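Local coordinates for protein oligogalacturonate lyase (Yersinia enterocolitica subsp. enterocolitica, PDB 3PE7) that cleaves oligogalacturonates by beta-elimination, probably in the cytoplasm and with the help of a bound manganese ion, on a seven-bladed beta-propeller, at residues A[10-15]-A[23-28]; A[338-343]-A[368-373]; A[362-367]-A[377-382]. All coordinates share one frame; numbering follows the deposited sequence.

Interaction 1 of 3, residues A[10-15]-A[23-28]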
loop_
_atom_site.group_PDB
_atom_site.type_symbol
_atom_site.label_atom_id
_atom_site.label_comp_id
_atom_site.label_asym_id
_atom_site.label_seq_id
_atom_site.Cartn_x
_atom_site.Cartn_y
_atom_site.Cartn_z
ATOM N N THR A 10 -14.900 -18.172 -10.048
ATOM C CA THR A 10 -14.874 -19.351 -9.195
ATOM C C THR A 10 -13.915 -19.128 -8.031
ATOM O O THR A 10 -12.833 -18.571 -8.220
ATOM C CB THR A 10 -14.421 -20.586 -10.007
ATOM O OG1 THR A 10 -15.323 -20.816 -11.089
ATOM C CG2 THR A 10 -14.377 -21.815 -9.143
ATOM N N PHE A 11 -14.330 -19.511 -6.826
ATOM C CA PHE A 11 -13.499 -19.385 -5.634
ATOM C C PHE A 11 -13.011 -20.789 -5.315
ATOM O O PHE A 11 -13.827 -21.699 -5.053
ATOM C CB PHE A 11 -14.317 -18.868 -4.442
ATOM C CG PHE A 11 -14.651 -17.392 -4.484
ATOM C CD1 PHE A 11 -15.302 -16.807 -3.398
ATOM C CD2 PHE A 11 -14.299 -16.588 -5.576
ATOM C CE1 PHE A 11 -15.637 -15.457 -3.389
ATOM C CE2 PHE A 11 -14.618 -15.237 -5.596
ATOM C CZ PHE A 11 -15.285 -14.647 -4.492
ATOM N N ASP A 12 -11.700 -20.985 -5.318
ATOM C CA ASP A 12 -11.142 -22.320 -5.115
ATOM C C ASP A 12 -10.481 -22.446 -3.744
ATOM O O ASP A 12 -9.463 -21.794 -3.460
ATOM C CB ASP A 12 -10.171 -22.673 -6.243
ATOM C CG ASP A 12 -10.871 -22.787 -7.590
ATOM O OD1 ASP A 12 -11.714 -23.688 -7.734
ATOM O OD2 ASP A 12 -10.593 -21.993 -8.497
ATOM N N THR A 13 -11.071 -23.288 -2.901
ATOM C CA THR A 13 -10.677 -23.404 -1.495
ATOM C C THR A 13 -9.901 -24.700 -1.235
ATOM O O THR A 13 -10.277 -25.771 -1.729
ATOM C CB THR A 13 -11.896 -23.346 -0.570
ATOM O OG1 THR A 13 -12.643 -22.158 -0.839
ATOM C CG2 THR A 13 -11.474 -23.340 0.900
ATOM N N TYR A 14 -8.815 -24.580 -0.477
ATOM C CA TYR A 14 -7.896 -25.689 -0.202
ATOM C C TYR A 14 -7.179 -25.465 1.131
ATOM O O TYR A 14 -7.470 -24.508 1.846
ATOM C CB TYR A 14 -6.879 -25.831 -1.346
ATOM C CG TYR A 14 -6.086 -24.583 -1.640
ATOM C CD1 TYR A 14 -6.668 -23.495 -2.318
ATOM C CD2 TYR A 14 -4.764 -24.477 -1.244
ATOM C CE1 TYR A 14 -5.941 -22.358 -2.579
ATOM C CE2 TYR A 14 -4.030 -23.355 -1.521
ATOM C CZ TYR A 14 -4.625 -22.297 -2.182
ATOM O OH TYR A 14 -3.894 -21.174 -2.460
ATOM N N GLN A 15 -6.268 -26.362 1.481
ATOM C CA GLN A 15 -5.534 -26.243 2.735
ATOM C C GLN A 15 -4.081 -25.935 2.442
ATOM O O GLN A 15 -3.472 -26.580 1.593
ATOM C CB GLN A 15 -5.601 -27.563 3.512
ATOM C CG GLN A 15 -6.891 -27.794 4.247
ATOM C CD GLN A 15 -6.820 -29.050 5.098
ATOM O OE1 GLN A 15 -6.964 -30.166 4.588
ATOM N NE2 GLN A 15 -6.578 -28.877 6.401
ATOM N N VAL A 23 -7.345 -21.696 2.723
ATOM C CA VAL A 23 -6.991 -20.639 1.776
ATOM C C VAL A 23 -7.976 -20.698 0.622
ATOM O O VAL A 23 -8.307 -21.780 0.132
ATOM C CB VAL A 23 -5.539 -20.786 1.244
ATOM C CG1 VAL A 23 -5.163 -19.631 0.302
ATOM C CG2 VAL A 23 -4.550 -20.831 2.389
ATOM N N THR A 24 -8.466 -19.539 0.206
ATOM C CA THR A 24 -9.368 -19.475 -0.946
ATOM C C THR A 24 -8.754 -18.559 -1.991
ATOM O O THR A 24 -8.421 -17.412 -1.682
ATOM C CB THR A 24 -10.777 -18.989 -0.533
ATOM O OG1 THR A 24 -11.318 -19.929 0.410
ATOM C CG2 THR A 24 -11.700 -18.928 -1.749
ATOM N N ARG A 25 -8.580 -19.079 -3.205
ATOM C CA ARG A 25 -8.161 -18.268 -4.352
ATOM C C ARG A 25 -9.399 -17.669 -5.010
ATOM O O ARG A 25 -10.358 -18.390 -5.322
ATOM C CB ARG A 25 -7.439 -19.139 -5.366
ATOM C CG ARG A 25 -6.816 -18.354 -6.517
ATOM C CD ARG A 25 -6.048 -19.274 -7.413
ATOM N NE ARG A 25 -6.950 -20.188 -8.125
ATOM C CZ ARG A 25 -6.568 -21.341 -8.660
ATOM N NH1 ARG A 25 -5.308 -21.740 -8.563
ATOM N NH2 ARG A 25 -7.465 -22.102 -9.297
ATOM N N LEU A 26 -9.358 -16.359 -5.231
ATOM C CA LEU A 26 -10.550 -15.621 -5.664
ATOM C C LEU A 26 -10.606 -15.374 -7.166
ATOM O O LEU A 26 -11.676 -15.100 -7.708
ATOM C CB LEU A 26 -10.621 -14.276 -4.942
ATOM C CG LEU A 26 -10.615 -14.267 -3.409
ATOM C CD1 LEU A 26 -10.609 -12.830 -2.920
ATOM C CD2 LEU A 26 -11.817 -15.007 -2.842
ATOM N N THR A 27 -9.453 -15.439 -7.827
ATOM C CA THR A 27 -9.346 -15.062 -9.243
ATOM C C THR A 27 -8.633 -16.169 -10.027
ATOM O O THR A 27 -7.851 -16.949 -9.437
ATOM C CB THR A 27 -8.578 -13.712 -9.415
ATOM O OG1 THR A 27 -7.265 -13.844 -8.865
ATOM C CG2 THR A 27 -9.306 -12.569 -8.703
ATOM N N PRO A 28 -8.911 -16.264 -11.341
ATOM C CA PRO A 28 -8.352 -17.349 -12.145
ATOM C C PRO A 28 -6.914 -17.057 -12.588
ATOM O O PRO A 28 -6.671 -15.998 -13.175
ATOM C CB PRO A 28 -9.301 -17.411 -13.355
ATOM C CG PRO A 28 -9.802 -15.992 -13.517
ATOM C CD PRO A 28 -9.860 -15.420 -12.113
HETATM O O HOH W 1 -9.703 -19.327 -8.270
#

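Interaction 2 of 3, residues A[338-343]-A[368-373]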
loop_
_atom_site.group_PDB
_atom_site.type_symbol
_atom_site.label_atom_id
_atom_site.label_comp_id
_atom_site.label_asym_id
_atom_site.label_seq_id
_atom_site.Cartn_x
_atom_site.Cartn_y
_atom_site.Cartn_z
ATOM N N HIS A 338 2.660 -17.593 1.174
ATOM C CA HIS A 338 2.308 -16.805 -0.015
ATOM C C HIS A 338 2.864 -17.455 -1.298
ATOM O O HIS A 338 2.201 -17.435 -2.353
ATOM C CB HIS A 338 2.718 -15.319 0.132
ATOM C CG HIS A 338 4.198 -15.080 0.190
ATOM N ND1 HIS A 338 4.838 -14.614 1.316
ATOM C CD2 HIS A 338 5.152 -15.196 -0.762
ATOM C CE1 HIS A 338 6.134 -14.495 1.070
ATOM N NE2 HIS A 338 6.346 -14.840 -0.192
ATOM N N ASP A 339 4.060 -18.046 -1.209
ATOM C CA ASP A 339 4.698 -18.718 -2.370
ATOM C C ASP A 339 4.848 -17.847 -3.627
ATOM O O ASP A 339 4.883 -18.372 -4.753
ATOM C CB ASP A 339 3.949 -20.016 -2.740
ATOM C CG ASP A 339 4.441 -21.227 -1.982
ATOM O OD1 ASP A 339 5.667 -21.328 -1.718
ATOM O OD2 ASP A 339 3.592 -22.090 -1.667
ATOM N N THR A 340 4.943 -16.532 -3.465
ATOM C CA THR A 340 5.154 -15.681 -4.643
ATOM C C THR A 340 6.560 -15.854 -5.206
ATOM O O THR A 340 7.494 -16.168 -4.462
ATOM C CB THR A 340 4.808 -14.190 -4.395
ATOM O OG1 THR A 340 4.527 -13.585 -5.654
ATOM C CG2 THR A 340 5.954 -13.433 -3.738
ATOM N N SER A 341 6.690 -15.652 -6.512
ATOM C CA SER A 341 7.981 -15.759 -7.208
ATOM C C SER A 341 8.756 -14.450 -7.162
ATOM O O SER A 341 9.973 -14.435 -7.416
ATOM C CB SER A 341 7.765 -16.145 -8.681
ATOM O OG SER A 341 7.300 -15.018 -9.413
ATOM N N TRP A 342 8.030 -13.361 -6.873
ATOM C CA TRP A 342 8.551 -11.990 -6.939
ATOM C C TRP A 342 8.900 -11.512 -8.353
ATOM O O TRP A 342 9.515 -10.441 -8.523
ATOM C CB TRP A 342 9.755 -11.820 -6.004
ATOM C CG TRP A 342 9.455 -12.179 -4.574
ATOM C CD1 TRP A 342 9.736 -13.370 -3.949
ATOM C CD2 TRP A 342 8.847 -11.338 -3.582
ATOM N NE1 TRP A 342 9.331 -13.329 -2.640
ATOM C CE2 TRP A 342 8.791 -12.089 -2.381
ATOM C CE3 TRP A 342 8.332 -10.031 -3.592
ATOM C CZ2 TRP A 342 8.230 -11.582 -1.204
ATOM C CZ3 TRP A 342 7.780 -9.525 -2.407
ATOM C CH2 TRP A 342 7.730 -10.304 -1.240
ATOM N N LYS A 343 8.485 -12.281 -9.367
ATOM C CA LYS A 343 8.860 -11.967 -10.749
ATOM C C LYS A 343 8.101 -10.746 -11.231
ATOM O O LYS A 343 7.028 -10.396 -10.709
ATOM C CB LYS A 343 8.569 -13.157 -11.686
ATOM C CG LYS A 343 9.600 -14.279 -11.566
ATOM C CD LYS A 343 9.167 -15.534 -12.318
ATOM C CE LYS A 343 10.208 -16.635 -12.150
ATOM N NZ LYS A 343 9.842 -17.902 -12.866
ATOM N N THR A 368 -1.660 -11.074 -2.759
ATOM C CA THR A 368 -1.397 -11.557 -4.138
ATOM C C THR A 368 -0.282 -12.618 -4.161
ATOM O O THR A 368 0.692 -12.535 -3.414
ATOM C CB THR A 368 -0.948 -10.395 -5.074
ATOM O OG1 THR A 368 -1.863 -9.308 -5.009
ATOM C CG2 THR A 368 -0.855 -10.845 -6.527
ATOM N N SER A 369 -0.424 -13.592 -5.057
ATOM C CA SER A 369 0.695 -14.473 -5.401
ATOM C C SER A 369 0.503 -14.987 -6.820
ATOM O O SER A 369 -0.620 -15.078 -7.298
ATOM C CB SER A 369 0.749 -15.658 -4.444
ATOM O OG SER A 369 1.833 -16.510 -4.800
ATOM N N ASP A 370 1.626 -15.311 -7.481
ATOM C CA ASP A 370 1.603 -15.995 -8.768
ATOM C C ASP A 370 1.929 -17.483 -8.666
ATOM O O ASP A 370 2.305 -18.099 -9.666
ATOM C CB ASP A 370 2.574 -15.312 -9.752
ATOM C CG ASP A 370 4.031 -15.501 -9.372
ATOM O OD1 ASP A 370 4.888 -15.266 -10.248
ATOM O OD2 ASP A 370 4.325 -15.866 -8.216
ATOM N N VAL A 371 1.796 -18.056 -7.465
ATOM C CA VAL A 371 2.082 -19.474 -7.228
ATOM C C VAL A 371 1.425 -20.428 -8.243
ATOM O O VAL A 371 2.023 -21.450 -8.598
ATOM C CB VAL A 371 1.728 -19.894 -5.762
ATOM C CG1 VAL A 371 0.250 -19.646 -5.443
ATOM C CG2 VAL A 371 2.131 -21.352 -5.475
ATOM N N HIS A 372 0.232 -20.084 -8.719
ATOM C CA HIS A 372 -0.507 -20.977 -9.614
ATOM C C HIS A 372 -0.496 -20.569 -11.083
ATOM O O HIS A 372 -1.247 -21.133 -11.895
ATOM C CB HIS A 372 -1.939 -21.153 -9.096
ATOM C CG HIS A 372 -1.997 -21.694 -7.704
ATOM N ND1 HIS A 372 -2.776 -21.126 -6.716
ATOM C CD2 HIS A 372 -1.342 -22.728 -7.123
ATOM C CE1 HIS A 372 -2.613 -21.800 -5.591
ATOM N NE2 HIS A 372 -1.745 -22.776 -5.810
ATOM N N GLY A 373 0.347 -19.594 -11.418
ATOM C CA GLY A 373 0.502 -19.169 -12.808
ATOM C C GLY A 373 0.738 -17.676 -12.891
ATOM O O GLY A 373 1.852 -17.199 -12.703
HETATM O O HOH W 2 5.265 -18.452 -7.571
#

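Interaction 3 of 3, residues A[362-367]-A[377-382]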
loop_
_atom_site.group_PDB
_atom_site.type_symbol
_atom_site.label_atom_id
_atom_site.label_comp_id
_atom_site.label_asym_id
_atom_site.label_seq_id
_atom_site.Cartn_x
_atom_site.Cartn_y
_atom_site.Cartn_z
ATOM N N ASP A 362 -10.870 -9.172 10.789
ATOM C CA ASP A 362 -9.588 -9.655 11.319
ATOM C C ASP A 362 -9.448 -11.185 11.309
ATOM O O ASP A 362 -8.566 -11.725 11.979
ATOM C CB ASP A 362 -9.304 -9.098 12.730
ATOM C CG ASP A 362 -8.872 -7.645 12.697
ATOM O OD1 ASP A 362 -8.765 -7.033 13.778
ATOM O OD2 ASP A 362 -8.629 -7.131 11.578
ATOM N N LYS A 363 -10.281 -11.871 10.522
ATOM C CA LYS A 363 -10.253 -13.335 10.512
ATOM C C LYS A 363 -9.404 -13.907 9.388
ATOM O O LYS A 363 -9.018 -15.089 9.425
ATOM C CB LYS A 363 -11.673 -13.900 10.406
ATOM C CG LYS A 363 -12.620 -13.454 11.540
ATOM C CD LYS A 363 -12.535 -14.327 12.761
ATOM C CE LYS A 363 -13.437 -13.800 13.918
ATOM N NZ LYS A 363 -14.771 -13.456 13.396
ATOM N N GLN A 364 -9.113 -13.073 8.394
ATOM C CA GLN A 364 -8.401 -13.523 7.203
ATOM C C GLN A 364 -7.361 -12.508 6.772
ATOM O O GLN A 364 -7.445 -11.343 7.123
ATOM C CB GLN A 364 -9.368 -13.725 6.050
ATOM C CG GLN A 364 -10.352 -14.842 6.258
ATOM C CD GLN A 364 -11.415 -14.804 5.218
ATOM O OE1 GLN A 364 -12.185 -13.841 5.132
ATOM N NE2 GLN A 364 -11.462 -15.833 4.393
ATOM N N ILE A 365 -6.386 -12.958 5.999
ATOM C CA ILE A 365 -5.507 -12.019 5.324
ATOM C C ILE A 365 -5.653 -12.116 3.803
ATOM O O ILE A 365 -5.817 -13.217 3.238
ATOM C CB ILE A 365 -4.031 -12.173 5.773
ATOM C CG1 ILE A 365 -3.586 -13.628 5.719
ATOM C CG2 ILE A 365 -3.833 -11.595 7.220
ATOM C CD1 ILE A 365 -2.068 -13.799 5.899
ATOM N N LEU A 366 -5.604 -10.961 3.150
ATOM C CA LEU A 366 -5.694 -10.866 1.682
ATOM C C LEU A 366 -4.315 -10.615 1.116
ATOM O O LEU A 366 -3.593 -9.737 1.603
ATOM C CB LEU A 366 -6.616 -9.710 1.270
ATOM C CG LEU A 366 -6.685 -9.416 -0.247
ATOM C CD1 LEU A 366 -7.491 -10.487 -0.955
ATOM C CD2 LEU A 366 -7.278 -8.005 -0.529
ATOM N N PHE A 367 -3.951 -11.356 0.076
ATOM C CA PHE A 367 -2.633 -11.156 -0.547
ATOM C C PHE A 367 -2.639 -11.572 -2.005
ATOM O O PHE A 367 -3.517 -12.326 -2.435
ATOM C CB PHE A 367 -1.531 -11.915 0.229
ATOM C CG PHE A 367 -1.701 -13.409 0.250
ATOM C CD1 PHE A 367 -0.968 -14.200 -0.633
ATOM C CD2 PHE A 367 -2.572 -14.035 1.157
ATOM C CE1 PHE A 367 -1.102 -15.599 -0.616
ATOM C CE2 PHE A 367 -2.712 -15.437 1.176
ATOM C CZ PHE A 367 -1.972 -16.214 0.294
ATOM N N LEU A 377 -5.498 -13.343 -6.493
ATOM C CA LEU A 377 -5.847 -12.939 -5.133
ATOM C C LEU A 377 -6.214 -14.146 -4.275
ATOM O O LEU A 377 -6.896 -15.072 -4.725
ATOM C CB LEU A 377 -7.014 -11.933 -5.141
ATOM C CG LEU A 377 -6.600 -10.479 -5.460
ATOM C CD1 LEU A 377 -6.437 -10.282 -6.962
ATOM C CD2 LEU A 377 -7.597 -9.500 -4.879
ATOM N N TYR A 378 -5.750 -14.114 -3.030
ATOM C CA TYR A 378 -5.969 -15.190 -2.050
ATOM C C TYR A 378 -6.403 -14.620 -0.715
ATOM O O TYR A 378 -5.956 -13.537 -0.306
ATOM C CB TYR A 378 -4.673 -15.980 -1.802
ATOM C CG TYR A 378 -4.131 -16.619 -3.039
ATOM C CD1 TYR A 378 -3.385 -15.868 -3.962
ATOM C CD2 TYR A 378 -4.393 -17.963 -3.324
ATOM C CE1 TYR A 378 -2.901 -16.445 -5.139
ATOM C CE2 TYR A 378 -3.915 -18.554 -4.507
ATOM C CZ TYR A 378 -3.162 -17.770 -5.394
ATOM O OH TYR A 378 -2.688 -18.328 -6.542
ATOM N N LEU A 379 -7.270 -15.368 -0.039
ATOM C CA LEU A 379 -7.632 -15.118 1.357
ATOM C C LEU A 379 -7.207 -16.318 2.208
ATOM O O LEU A 379 -7.678 -17.437 1.985
ATOM C CB LEU A 379 -9.144 -14.878 1.493
ATOM C CG LEU A 379 -9.685 -13.537 0.991
ATOM C CD1 LEU A 379 -11.215 -13.558 0.878
ATOM C CD2 LEU A 379 -9.202 -12.407 1.936
ATOM N N ALA A 380 -6.329 -16.069 3.180
ATOM C CA ALA A 380 -5.929 -17.119 4.143
ATOM C C ALA A 380 -6.624 -16.910 5.486
ATOM O O ALA A 380 -6.622 -15.806 6.017
ATOM C CB ALA A 380 -4.414 -17.127 4.310
ATOM N N THR A 381 -7.213 -17.981 6.032
ATOM C CA THR A 381 -7.923 -17.918 7.314
ATOM C C THR A 381 -6.955 -18.058 8.453
ATOM O O THR A 381 -6.151 -18.993 8.487
ATOM C CB THR A 381 -9.022 -19.016 7.393
ATOM O OG1 THR A 381 -9.950 -18.795 6.336
ATOM C CG2 THR A 381 -9.789 -18.918 8.735
ATOM N N LEU A 382 -6.988 -17.100 9.377
ATOM C CA LEU A 382 -6.072 -17.153 10.501
ATOM C C LEU A 382 -6.450 -18.318 11.429
ATOM O O LEU A 382 -7.629 -18.496 11.744
ATOM C CB LEU A 382 -6.077 -15.834 11.277
ATOM C CG LEU A 382 -5.655 -14.537 10.551
ATOM C CD1 LEU A 382 -5.488 -13.446 11.595
ATOM C CD2 LEU A 382 -4.384 -14.686 9.727
HETATM O O HOH W 3 -9.717 -16.641 11.645
HETATM O O HOH W 4 -9.667 -18.160 3.699
#

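Interaction 1 of 3, residues A[10-15]-A[23-28]
D12 and R25 meet twice, through their backbones and through their side chains. As the hydrogen-bonded pair of an antiparallel hairpin they trade two bonds, D12 N to R25 O and R25 N to D12 O; Y14 and V23 do the same further along, and T13 and T24 form the non-hydrogen-bonded pair between them.

The charged contact lies on the face that also carries Y14 and V23. D12 and R25 run side by side, and R25 NH2 reaches D12 OD2 at 3.2 Å in a salt bridge. The bond is not straight: the nitrogen sits above the carboxylate plane, and the two flat groups stand 82° apart. A water also links the pair: it accepts from R25 NE at 2.9 Å and lies 2.8 Å from D12 OD2, with T10 O another acceptor within its reach.

On the other face the hydroxyls T13 OG1 and T24 OG1 are hydrogen-bonded at 2.9 Å.

Two CH-pi contacts supply the apolar part. L26 CD2 stands 3.7 Å from the centroid of the F11 ring, almost on its normal, so the methyl is centred over the face. Y14 CG stands between its own backbone N and carbonyl carbon (chi1 56°), on the side of V23. V23 CB lies over the Y14 ring, 4.1 Å from its centroid and displaced toward the rim, while V23 CG1 touches Y14 OH at 3.4 Å.

Strand 12-15 is an outermost strand of its five-stranded antiparallel sheet. Strand 22-25 pairs on its other side with strand 376-381, where Y378 packs against Y14 and R25, and L26 and F11 both touch L65 of strand 61-66.

Interaction 2 of 3, residues A[338-343]-A[368-373]
S341 and D370 join the loop after strand 331-337 to the turn that follows strand 364-369 in this beta-propeller, and S341 and S369 each form an ST turn. The D370 carboxylate takes S341 with both oxygens. S341 OG donates to D370 OD1 at 2.6 Å through the syn lone pair, and S341 N donates to D370 OD2 at 2.9 Å, also from the syn side and 16° out of the carboxylate plane. Two bonds to one residue hold the carboxylate against rotation about its last torsion. D370 CG, between the backbone N and the carbonyl carbon at chi1 69°, brings the carboxylate round to S341.

On the neighbouring residue, S369 OG donates to H338 O at 2.6 Å. With OG anti to its own backbone N (chi1 179°), the hydroxyl extends toward the loop 338-343. Beside these polar links, V371 CG2 packs on D339 CB at 3.5 Å.

In the next shell each serine hydroxyl also accepts from a backbone N-H two residues on. K343 N binds S341 OG, and V371 N binds S369 OG, so each hydroxyl accepts from its own segment while it donates across to the other. Residues 370-373 form a type I beta turn closed by G373 N to D370 O. The carboxylate of D339 is turned to a salt bridge with R337, and T340 OG1 is hydrogen-bonded to T352 O.

Further out lies the metal site. The side chain of T340 is about 10 Å from the manganese ion, and W342 meets the metal ligand H353 edge-to-face; T340 CG2 sits 3.4 Å above the W342 ring, over its centre. Between the segments, one water lies 2.8 Å from D339 O and equally far from D370 OD2, both of them acceptors.

Interaction 3 of 3, residues A[362-367]-A[377-382]
An antiparallel beta hairpin, strands 364-369 and 376-381, supplies two adjacent strands of a five-stranded sheet of this beta-propeller, 376-381 being the central one, and its two arms meet here. I365 with A380 and F367 with Y378 are the hydrogen-bonded pairs, each exchanging two backbone bonds; Q364 with T381 and L366 with L379 are the non-hydrogen-bonded ones. Beyond the strands, L382 N still binds K363 O at 2.9 Å.

One face carries I365, F367, Y378 and A380. F367 CG stands between the backbone N and the carbonyl carbon (chi1 63°), and the end of the side chain leans toward the partner strand. Y378 CB comes down on the ring toward the rim, 3.4 Å from F367 CZ, while A380 CB sits at the ring edge, 3.9 Å from F367 CE2. The two aromatic rings are near parallel, 17° apart, but slid so far that they barely overlap. A380 CB also touches I365 CG1, and I365 CG2 meets L382 CD2 at 4.0 Å. L322 of strand 321-326 packs against both I365 and F367.

The face of L366 and L379 is apolar at that pair, L366 CB lying 3.8 Å from L379 CD2, and L366 CD1 reaches L377 CD2. Toward Q364 it turns polar: a single water accepts from Q364 NE2 at 3.0 Å, donates to L379 O and is hydrogen-bonded to T381 OG1.

The chemistry therefore changes along the hairpin. Near F367, whose side chain is about 6 Å from that of the manganese ligand H355, the join is hydrocarbon and aromatic contact over a paired backbone; at Q364 and T381 water connects the side chains of the two strands.

Interactions 1 and 3 belong to one five-stranded antiparallel sheet, their centres 11 Å apart: strand 22-25 of the first hairpin pairs with strand 376-381 of the second, so residues from the two ends of the chain build the same sheet and close the propeller ring. Interaction 2 lies 14 Å from interaction 1 and 15 Å from interaction 3. It shares strand 364-369 with interaction 3, and its segments alternate with those of interaction 3 along the chain, whereas interaction 1 is complete before either begins. H372 brings all three together, packing on R25, Y14 and Y378. Interactions 2 and 3 approach the manganese site; interaction 1 lies away from it.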